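Putative uncharacterized protein (Mycobacterium avium, PDB 2Z6V) probably transfers a sulfuryl group from the donor PAPS to an acceptor that remains unidentified. Local coordinates at residues R132-P146 with Y233-L247. Sequence-based numbering, arbitrary orientation.
Sequences RRSLLHWQCVHPIPP and YLQVLQSTAPGSWSL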
ATOM      1  N   ARG A 132      19.137   0.028   6.146  1.00 34.57           N
ATOM      2  CA  ARG A 132      17.793  -0.434   5.861  1.00 35.41           C
ATOM      3  C   ARG A 132      17.333  -0.012   4.458  1.00 33.42           C
ATOM      4  O   ARG A 132      17.619   1.100   4.012  1.00 31.57           O
ATOM      5  CB  ARG A 132      16.855   0.121   6.927  1.00 36.57           C
ATOM      6  CG  ARG A 132      15.686  -0.766   7.232  1.00 42.15           C
ATOM      7  CD  ARG A 132      14.953  -0.254   8.450  1.00 47.23           C
ATOM      8  NE  ARG A 132      15.616  -0.609   9.700  1.00 48.30           N
ATOM      9  CZ  ARG A 132      15.818  -1.862  10.093  1.00 50.11           C
ATOM     10  NH1 ARG A 132      15.419  -2.869   9.326  1.00 51.53           N
ATOM     11  NH2 ARG A 132      16.384  -2.109  11.261  1.00 50.94           N
ATOM     12  N   ARG A 133      16.654  -0.918   3.756  1.00 31.64           N
ATOM     13  CA  ARG A 133      16.139  -0.615   2.425  1.00 30.37           C
ATOM     14  C   ARG A 133      14.640  -0.424   2.530  1.00 29.07           C
ATOM     15  O   ARG A 133      13.976  -1.074   3.342  1.00 29.59           O
ATOM     16  CB  ARG A 133      16.413  -1.751   1.430  1.00 31.02           C
ATOM     17  CG  ARG A 133      17.863  -1.894   0.977  1.00 34.56           C
ATOM     18  CD  ARG A 133      18.396  -0.655   0.250  1.00 33.66           C
ATOM     19  NE  ARG A 133      19.553  -0.129   0.970  1.00 38.91           N
ATOM     20  CZ  ARG A 133      19.627   1.094   1.487  1.00 41.20           C
ATOM     21  NH1 ARG A 133      18.613   1.942   1.360  1.00 44.46           N
ATOM     22  NH2 ARG A 133      20.703   1.459   2.166  1.00 40.53           N
ATOM     23  N   SER A 134      14.113   0.479   1.709  1.00 27.50           N
ATOM     24  CA  SER A 134      12.685   0.754   1.670  1.00 24.19           C
ATOM     25  C   SER A 134      12.237   0.653   0.215  1.00 22.97           C
ATOM     26  O   SER A 134      13.048   0.785  -0.695  1.00 22.91           O
ATOM     27  CB  SER A 134      12.400   2.158   2.207  1.00 25.29           C
ATOM     28  OG  SER A 134      12.695   2.255   3.591  1.00 25.60           O
ATOM     29  N   LEU A 135      10.952   0.394  -0.001  1.00 21.88           N
ATOM     30  CA  LEU A 135      10.400   0.302  -1.348  1.00 21.87           C
ATOM     31  C   LEU A 135      10.055   1.730  -1.749  1.00 22.88           C
ATOM     32  O   LEU A 135       9.204   2.369  -1.132  1.00 24.28           O
ATOM     33  CB  LEU A 135       9.134  -0.564  -1.353  1.00 19.97           C
ATOM     34  CG  LEU A 135       8.383  -0.818  -2.669  1.00 20.08           C
ATOM     35  CD1 LEU A 135       9.213  -1.688  -3.588  1.00 15.13           C
ATOM     36  CD2 LEU A 135       7.045  -1.500  -2.376  1.00 17.98           C
ATOM     37  N   LEU A 136      10.725   2.242  -2.767  1.00 23.21           N
ATOM     38  CA  LEU A 136      10.465   3.601  -3.210  1.00 22.57           C
ATOM     39  C   LEU A 136       9.445   3.579  -4.330  1.00 23.35           C
ATOM     40  O   LEU A 136       9.404   2.643  -5.126  1.00 22.19           O
ATOM     41  CB  LEU A 136      11.770   4.250  -3.668  1.00 22.19           C
ATOM     42  CG  LEU A 136      12.890   4.059  -2.636  1.00 23.05           C
ATOM     43  CD1 LEU A 136      14.146   4.747  -3.123  1.00 24.27           C
ATOM     44  CD2 LEU A 136      12.456   4.612  -1.270  1.00 17.72           C
ATOM     45  N   HIS A 137       8.615   4.612  -4.389  1.00 25.55           N
ATOM     46  CA  HIS A 137       7.588   4.680  -5.411  1.00 27.33           C
ATOM     47  C   HIS A 137       8.074   4.488  -6.853  1.00 28.03           C
ATOM     48  O   HIS A 137       7.394   3.819  -7.645  1.00 28.07           O
ATOM     49  CB  HIS A 137       6.809   5.992  -5.317  1.00 31.35           C
ATOM     50  CG  HIS A 137       5.668   6.069  -6.281  1.00 37.68           C
ATOM     51  ND1 HIS A 137       4.602   5.191  -6.240  1.00 38.32           N
ATOM     52  CD2 HIS A 137       5.468   6.856  -7.367  1.00 37.77           C
ATOM     53  CE1 HIS A 137       3.801   5.430  -7.263  1.00 41.58           C
ATOM     54  NE2 HIS A 137       4.303   6.434  -7.963  1.00 41.41           N
ATOM     55  N   TRP A 138       9.232   5.046  -7.210  1.00 26.09           N
ATOM     56  CA  TRP A 138       9.692   4.882  -8.579  1.00 24.88           C
ATOM     57  C   TRP A 138       9.997   3.430  -8.917  1.00 27.11           C
ATOM     58  O   TRP A 138       9.978   3.048 -10.086  1.00 28.04           O
ATOM     59  CB  TRP A 138      10.907   5.767  -8.886  1.00 23.14           C
ATOM     60  CG  TRP A 138      12.246   5.313  -8.367  1.00 25.52           C
ATOM     61  CD1 TRP A 138      12.839   5.667  -7.181  1.00 24.87           C
ATOM     62  CD2 TRP A 138      13.202   4.500  -9.062  1.00 23.68           C
ATOM     63  NE1 TRP A 138      14.104   5.133  -7.106  1.00 25.11           N
ATOM     64  CE2 TRP A 138      14.353   4.414  -8.246  1.00 24.21           C
ATOM     65  CE3 TRP A 138      13.198   3.838 -10.298  1.00 25.03           C
ATOM     66  CZ2 TRP A 138      15.493   3.695  -8.628  1.00 26.58           C
ATOM     67  CZ3 TRP A 138      14.337   3.118 -10.681  1.00 24.98           C
ATOM     68  CH2 TRP A 138      15.468   3.055  -9.846  1.00 26.14           C
ATOM     69  N   GLN A 139      10.260   2.618  -7.896  1.00 27.49           N
ATOM     70  CA  GLN A 139      10.553   1.206  -8.117  1.00 27.79           C
ATOM     71  C   GLN A 139       9.266   0.427  -8.362  1.00 27.91           C
ATOM     72  O   GLN A 139       9.295  -0.761  -8.696  1.00 27.69           O
ATOM     73  CB  GLN A 139      11.318   0.623  -6.927  1.00 26.10           C
ATOM     74  CG  GLN A 139      12.636   1.327  -6.687  1.00 27.53           C
ATOM     75  CD  GLN A 139      13.327   0.843  -5.443  1.00 29.91           C
ATOM     76  OE1 GLN A 139      12.694   0.670  -4.394  1.00 32.25           O
ATOM     77  NE2 GLN A 139      14.638   0.624  -5.540  1.00 28.30           N
ATOM     78  N   CYS A 140       8.135   1.104  -8.197  1.00 27.37           N
ATOM     79  CA  CYS A 140       6.849   0.482  -8.446  1.00 27.61           C
ATOM     80  C   CYS A 140       6.296   0.965  -9.785  1.00 28.20           C
ATOM     81  O   CYS A 140       5.191   0.605 -10.182  1.00 31.37           O
ATOM     82  CB  CYS A 140       5.885   0.798  -7.311  1.00 29.38           C
ATOM     83  SG  CYS A 140       6.324  -0.061  -5.787  1.00 29.88           S
ATOM     84  N   VAL A 141       7.084   1.783 -10.476  1.00 26.86           N
ATOM     85  CA  VAL A 141       6.720   2.299 -11.784  1.00 26.51           C
ATOM     86  C   VAL A 141       7.692   1.714 -12.815  1.00 27.08           C
ATOM     87  O   VAL A 141       7.274   1.164 -13.835  1.00 27.04           O
ATOM     88  CB  VAL A 141       6.794   3.847 -11.818  1.00 27.25           C
ATOM     89  CG1 VAL A 141       6.604   4.365 -13.250  1.00 20.15           C
ATOM     90  CG2 VAL A 141       5.723   4.422 -10.913  1.00 25.30           C
ATOM     91  N   HIS A 142       8.986   1.825 -12.537  1.00 26.75           N
ATOM     92  CA  HIS A 142      10.018   1.296 -13.431  1.00 28.53           C
ATOM     93  C   HIS A 142      11.031   0.462 -12.644  1.00 28.35           C
ATOM     94  O   HIS A 142      12.166   0.889 -12.438  1.00 28.95           O
ATOM     95  CB  HIS A 142      10.737   2.441 -14.137  1.00 26.73           C
ATOM     96  CG  HIS A 142       9.832   3.301 -14.958  1.00 31.19           C
ATOM     97  ND1 HIS A 142       8.922   2.778 -15.853  1.00 31.46           N
ATOM     98  CD2 HIS A 142       9.708   4.647 -15.036  1.00 30.86           C
ATOM     99  CE1 HIS A 142       8.278   3.766 -16.448  1.00 29.71           C
ATOM    100  NE2 HIS A 142       8.735   4.909 -15.970  1.00 30.09           N
ATOM    101  N   PRO A 143      10.638  -0.751 -12.220  1.00 28.54           N
ATOM    102  CA  PRO A 143      11.514  -1.643 -11.445  1.00 28.60           C
ATOM    103  C   PRO A 143      12.776  -2.172 -12.126  1.00 27.55           C
ATOM    104  O   PRO A 143      13.834  -2.247 -11.498  1.00 28.29           O
ATOM    105  CB  PRO A 143      10.573  -2.777 -11.038  1.00 26.88           C
ATOM    106  CG  PRO A 143       9.659  -2.875 -12.218  1.00 27.04           C
ATOM    107  CD  PRO A 143       9.353  -1.414 -12.514  1.00 28.15           C
ATOM    108  N   ILE A 144      12.659  -2.524 -13.402  1.00 25.59           N
ATOM    109  CA  ILE A 144      13.763  -3.101 -14.162  1.00 25.37           C
ATOM    110  C   ILE A 144      14.466  -2.108 -15.080  1.00 25.54           C
ATOM    111  O   ILE A 144      13.811  -1.400 -15.846  1.00 25.76           O
ATOM    112  CB  ILE A 144      13.239  -4.294 -15.020  1.00 25.18           C
ATOM    113  CG1 ILE A 144      12.574  -5.326 -14.107  1.00 24.68           C
ATOM    114  CG2 ILE A 144      14.370  -4.926 -15.824  1.00 23.65           C
ATOM    115  CD1 ILE A 144      13.431  -5.759 -12.927  1.00 22.66           C
ATOM    116  N   PRO A 145      15.812  -2.048 -15.028  1.00 24.81           N
ATOM    117  CA  PRO A 145      16.753  -2.816 -14.192  1.00 26.11           C
ATOM    118  C   PRO A 145      16.933  -2.129 -12.832  1.00 24.92           C
ATOM    119  O   PRO A 145      16.830  -0.913 -12.737  1.00 25.51           O
ATOM    120  CB  PRO A 145      18.058  -2.797 -15.004  1.00 25.70           C
ATOM    121  CG  PRO A 145      17.665  -2.253 -16.365  1.00 27.90           C
ATOM    122  CD  PRO A 145      16.543  -1.303 -16.059  1.00 26.04           C
ATOM    123  N   PRO A 146      17.236  -2.896 -11.773  1.00 24.82           N
ATOM    124  CA  PRO A 146      17.407  -2.286 -10.443  1.00 24.31           C
ATOM    125  C   PRO A 146      18.619  -1.362 -10.341  1.00 24.01           C
ATOM    126  O   PRO A 146      19.614  -1.536 -11.054  1.00 22.81           O
ATOM    127  CB  PRO A 146      17.500  -3.499  -9.521  1.00 22.52           C
ATOM    128  CG  PRO A 146      18.238  -4.495 -10.386  1.00 24.24           C
ATOM    129  CD  PRO A 146      17.595  -4.328 -11.756  1.00 24.53           C
ATOM    130  N   TYR A 233      10.283  -9.837  -6.200  1.00 24.05           N
ATOM    131  CA  TYR A 233      10.424  -8.430  -6.517  1.00 22.37           C
ATOM    132  C   TYR A 233      11.512  -7.848  -5.618  1.00 23.00           C
ATOM    133  O   TYR A 233      12.445  -7.202  -6.097  1.00 24.20           O
ATOM    134  CB  TYR A 233       9.111  -7.707  -6.240  1.00 22.77           C
ATOM    135  CG  TYR A 233       8.870  -6.469  -7.062  1.00 20.51           C
ATOM    136  CD1 TYR A 233       8.072  -6.525  -8.210  1.00 23.58           C
ATOM    137  CD2 TYR A 233       9.376  -5.232  -6.670  1.00 18.93           C
ATOM    138  CE1 TYR A 233       7.772  -5.373  -8.947  1.00 23.45           C
ATOM    139  CE2 TYR A 233       9.085  -4.066  -7.395  1.00 19.64           C
ATOM    140  CZ  TYR A 233       8.278  -4.145  -8.532  1.00 23.70           C
ATOM    141  OH  TYR A 233       7.963  -3.013  -9.250  1.00 23.15           O
ATOM    142  N   LEU A 234      11.387  -8.073  -4.314  1.00 20.41           N
ATOM    143  CA  LEU A 234      12.369  -7.554  -3.372  1.00 21.29           C
ATOM    144  C   LEU A 234      13.759  -8.136  -3.622  1.00 22.76           C
ATOM    145  O   LEU A 234      14.764  -7.448  -3.445  1.00 21.86           O
ATOM    146  CB  LEU A 234      11.921  -7.828  -1.935  1.00 21.37           C
ATOM    147  CG  LEU A 234      10.609  -7.126  -1.567  1.00 20.88           C
ATOM    148  CD1 LEU A 234      10.219  -7.493  -0.153  1.00 23.76           C
ATOM    149  CD2 LEU A 234      10.778  -5.621  -1.693  1.00 19.54           C
ATOM    150  N   GLN A 235      13.828  -9.392  -4.054  1.00 23.17           N
ATOM    151  CA  GLN A 235      15.129  -9.996  -4.326  1.00 25.47           C
ATOM    152  C   GLN A 235      15.805  -9.330  -5.528  1.00 25.31           C
ATOM    153  O   GLN A 235      17.032  -9.283  -5.611  1.00 25.01           O
ATOM    154  CB  GLN A 235      14.982 -11.505  -4.553  1.00 25.79           C
ATOM    155  CG  GLN A 235      14.643 -12.268  -3.282  1.00 25.34           C
ATOM    156  CD  GLN A 235      14.261 -13.697  -3.552  1.00 27.46           C
ATOM    157  OE1 GLN A 235      13.316 -13.965  -4.293  1.00 28.68           O
ATOM    158  NE2 GLN A 235      14.992 -14.630  -2.952  1.00 27.64           N
ATOM    159  N   VAL A 236      15.000  -8.811  -6.452  1.00 23.34           N
ATOM    160  CA  VAL A 236      15.543  -8.127  -7.617  1.00 23.49           C
ATOM    161  C   VAL A 236      16.086  -6.752  -7.207  1.00 24.66           C
ATOM    162  O   VAL A 236      17.136  -6.315  -7.686  1.00 23.56           O
ATOM    163  CB  VAL A 236      14.472  -7.930  -8.717  1.00 23.02           C
ATOM    164  CG1 VAL A 236      15.028  -7.042  -9.831  1.00 20.13           C
ATOM    165  CG2 VAL A 236      14.037  -9.281  -9.268  1.00 21.40           C
ATOM    166  N   LEU A 237      15.371  -6.070  -6.322  1.00 24.25           N
ATOM    167  CA  LEU A 237      15.818  -4.760  -5.875  1.00 25.38           C
ATOM    168  C   LEU A 237      17.053  -4.884  -4.973  1.00 27.53           C
ATOM    169  O   LEU A 237      17.932  -4.017  -5.005  1.00 29.18           O
ATOM    170  CB  LEU A 237      14.682  -4.033  -5.152  1.00 21.14           C
ATOM    171  CG  LEU A 237      13.438  -3.698  -5.993  1.00 22.92           C
ATOM    172  CD1 LEU A 237      12.351  -3.093  -5.094  1.00 20.45           C
ATOM    173  CD2 LEU A 237      13.799  -2.718  -7.114  1.00 18.64           C
ATOM    174  N   GLN A 238      17.125  -5.963  -4.187  1.00 27.32           N
ATOM    175  CA  GLN A 238      18.265  -6.206  -3.283  1.00 27.40           C
ATOM    176  C   GLN A 238      19.554  -6.477  -4.029  1.00 25.81           C
ATOM    177  O   GLN A 238      20.632  -6.098  -3.566  1.00 25.31           O
ATOM    178  CB  GLN A 238      18.067  -7.451  -2.419  1.00 26.86           C
ATOM    179  CG  GLN A 238      17.092  -7.375  -1.306  1.00 29.94           C
ATOM    180  CD  GLN A 238      17.118  -8.655  -0.502  1.00 31.55           C
ATOM    181  OE1 GLN A 238      17.201  -9.745  -1.069  1.00 31.80           O
ATOM    182  NE2 GLN A 238      17.050  -8.532   0.826  1.00 35.53           N
ATOM    183  N   SER A 239      19.435  -7.176  -5.157  1.00 23.77           N
ATOM    184  CA  SER A 239      20.598  -7.568  -5.934  1.00 24.21           C
ATOM    185  C   SER A 239      21.561  -6.437  -6.256  1.00 25.25           C
ATOM    186  O   SER A 239      22.755  -6.678  -6.394  1.00 26.72           O
ATOM    187  CB  SER A 239      20.175  -8.306  -7.223  1.00 24.66           C
ATOM    188  OG  SER A 239      19.722  -7.427  -8.234  1.00 26.26           O
ATOM    189  N   THR A 240      21.067  -5.207  -6.370  1.00 24.24           N
ATOM    190  CA  THR A 240      21.966  -4.090  -6.652  1.00 26.37           C
ATOM    191  C   THR A 240      22.033  -3.094  -5.500  1.00 26.03           C
ATOM    192  O   THR A 240      22.947  -2.280  -5.432  1.00 24.68           O
ATOM    193  CB  THR A 240      21.567  -3.339  -7.949  1.00 27.89           C
ATOM    194  OG1 THR A 240      20.162  -3.051  -7.929  1.00 27.58           O
ATOM    195  CG2 THR A 240      21.908  -4.178  -9.178  1.00 28.49           C
ATOM    196  N   ALA A 241      21.061  -3.176  -4.594  1.00 26.52           N
ATOM    197  CA  ALA A 241      20.984  -2.291  -3.437  1.00 27.42           C
ATOM    198  C   ALA A 241      20.571  -3.106  -2.208  1.00 28.69           C
ATOM    199  O   ALA A 241      19.426  -3.036  -1.755  1.00 28.03           O
ATOM    200  CB  ALA A 241      19.972  -1.189  -3.701  1.00 26.42           C
ATOM    201  N   PRO A 242      21.514  -3.877  -1.647  1.00 29.13           N
ATOM    202  CA  PRO A 242      21.304  -4.734  -0.473  1.00 30.15           C
ATOM    203  C   PRO A 242      20.999  -4.018   0.843  1.00 29.74           C
ATOM    204  O   PRO A 242      21.365  -2.854   1.037  1.00 30.97           O
ATOM    205  CB  PRO A 242      22.600  -5.545  -0.408  1.00 29.31           C
ATOM    206  CG  PRO A 242      23.617  -4.560  -0.899  1.00 30.03           C
ATOM    207  CD  PRO A 242      22.921  -3.926  -2.086  1.00 29.64           C
ATOM    208  N   GLY A 243      20.326  -4.742   1.737  1.00 27.62           N
ATOM    209  CA  GLY A 243      19.970  -4.208   3.037  1.00 28.16           C
ATOM    210  C   GLY A 243      18.829  -4.968   3.696  1.00 30.06           C
ATOM    211  O   GLY A 243      18.305  -5.946   3.149  1.00 31.24           O
ATOM    212  N   SER A 244      18.444  -4.529   4.885  1.00 30.67           N
ATOM    213  CA  SER A 244      17.340  -5.159   5.596  1.00 32.08           C
ATOM    214  C   SER A 244      16.091  -4.375   5.196  1.00 31.54           C
ATOM    215  O   SER A 244      16.051  -3.148   5.317  1.00 32.74           O
ATOM    216  CB  SER A 244      17.564  -5.071   7.109  1.00 33.29           C
ATOM    217  OG  SER A 244      16.473  -5.636   7.817  1.00 38.63           O
ATOM    218  N   TRP A 245      15.070  -5.078   4.729  1.00 29.15           N
ATOM    219  CA  TRP A 245      13.854  -4.415   4.281  1.00 28.86           C
ATOM    220  C   TRP A 245      12.914  -3.811   5.328  1.00 28.63           C
ATOM    221  O   TRP A 245      12.703  -4.360   6.406  1.00 29.17           O
ATOM    222  CB  TRP A 245      13.040  -5.361   3.379  1.00 27.25           C
ATOM    223  CG  TRP A 245      13.649  -5.582   2.024  1.00 25.76           C
ATOM    224  CD1 TRP A 245      14.424  -6.631   1.633  1.00 24.68           C
ATOM    225  CD2 TRP A 245      13.562  -4.704   0.892  1.00 26.88           C
ATOM    226  NE1 TRP A 245      14.827  -6.467   0.331  1.00 23.41           N
ATOM    227  CE2 TRP A 245      14.314  -5.292  -0.149  1.00 25.63           C
ATOM    228  CE3 TRP A 245      12.923  -3.478   0.656  1.00 27.59           C
ATOM    229  CZ2 TRP A 245      14.445  -4.693  -1.411  1.00 25.20           C
ATOM    230  CZ3 TRP A 245      13.055  -2.884  -0.603  1.00 27.26           C
ATOM    231  CH2 TRP A 245      13.812  -3.496  -1.615  1.00 23.44           C
ATOM    232  N   SER A 246      12.353  -2.662   4.974  1.00 28.43           N
ATOM    233  CA  SER A 246      11.381  -1.963   5.800  1.00 27.92           C
ATOM    234  C   SER A 246      10.185  -1.836   4.866  1.00 27.11           C
ATOM    235  O   SER A 246      10.256  -1.138   3.863  1.00 29.49           O
ATOM    236  CB  SER A 246      11.886  -0.577   6.192  1.00 27.01           C
ATOM    237  OG  SER A 246      10.832   0.176   6.762  1.00 26.68           O
ATOM    238  N   LEU A 247       9.095  -2.520   5.182  1.00 26.66           N
ATOM    239  CA  LEU A 247       7.926  -2.496   4.316  1.00 26.32           C
ATOM    240  C   LEU A 247       6.673  -2.041   5.025  1.00 26.61           C
ATOM    241  O   LEU A 247       6.600  -2.070   6.257  1.00 25.75           O
ATOM    242  CB  LEU A 247       7.693  -3.886   3.736  1.00 24.56           C
ATOM    243  CG  LEU A 247       8.938  -4.495   3.100  1.00 24.15           C
ATOM    244  CD1 LEU A 247       8.743  -5.986   2.873  1.00 25.21           C
ATOM    245  CD2 LEU A 247       9.227  -3.768   1.803  1.00 22.88           C
TER
HETATM  246  O   HOH W   1      10.648   2.408   5.292  1.00 22.49           O
HETATM  247  O   HOH W   2       8.895   0.511   1.989  1.00 24.51           O
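The Trp245 ring has Arg133 CB over one face, 4.0 Å from the centroid of its six-membered ring, a CH-pi contact. Leu234 CD2 covers the opposite face. Leu135 N and Leu237 CB lie at the ring edge. This is the border of the parallel sheet of the sulfotransferase fold. Strand 132-134 is its outermost strand on this side and runs beside 244-247. Arg133 N donates to Ser244 O (2.8 Å), and Ser246 N donates to Arg133 O. Farther on, one water links Leu135 N to Ser246 O.

The Arg133 chain bends at chi2 (-61°) and again at chi3. This turns NE to Pro242 O, 3.3 Å away, in the guanidinium plane. On the other sheet face, Arg132 CD packs on Ser246 CB, and its guanidinium pairs with Glu356.

Helix 224-238 meets the loop after the strand. Leu237 CD1 touches Leu135 CD1 at 3.8 Å, and CD2 of Leu237 lies against the Gln139 amide. The Ile144 and Val236 side chains cross at about a right angle, with CD1 of Ile144 against CG1 of Val236. Pro143 CB lies close to the Tyr233 hydroxyl. At the edge of its ring, Tyr233 OH donates to Gln139 O (2.7 Å), in the carbonyl plane.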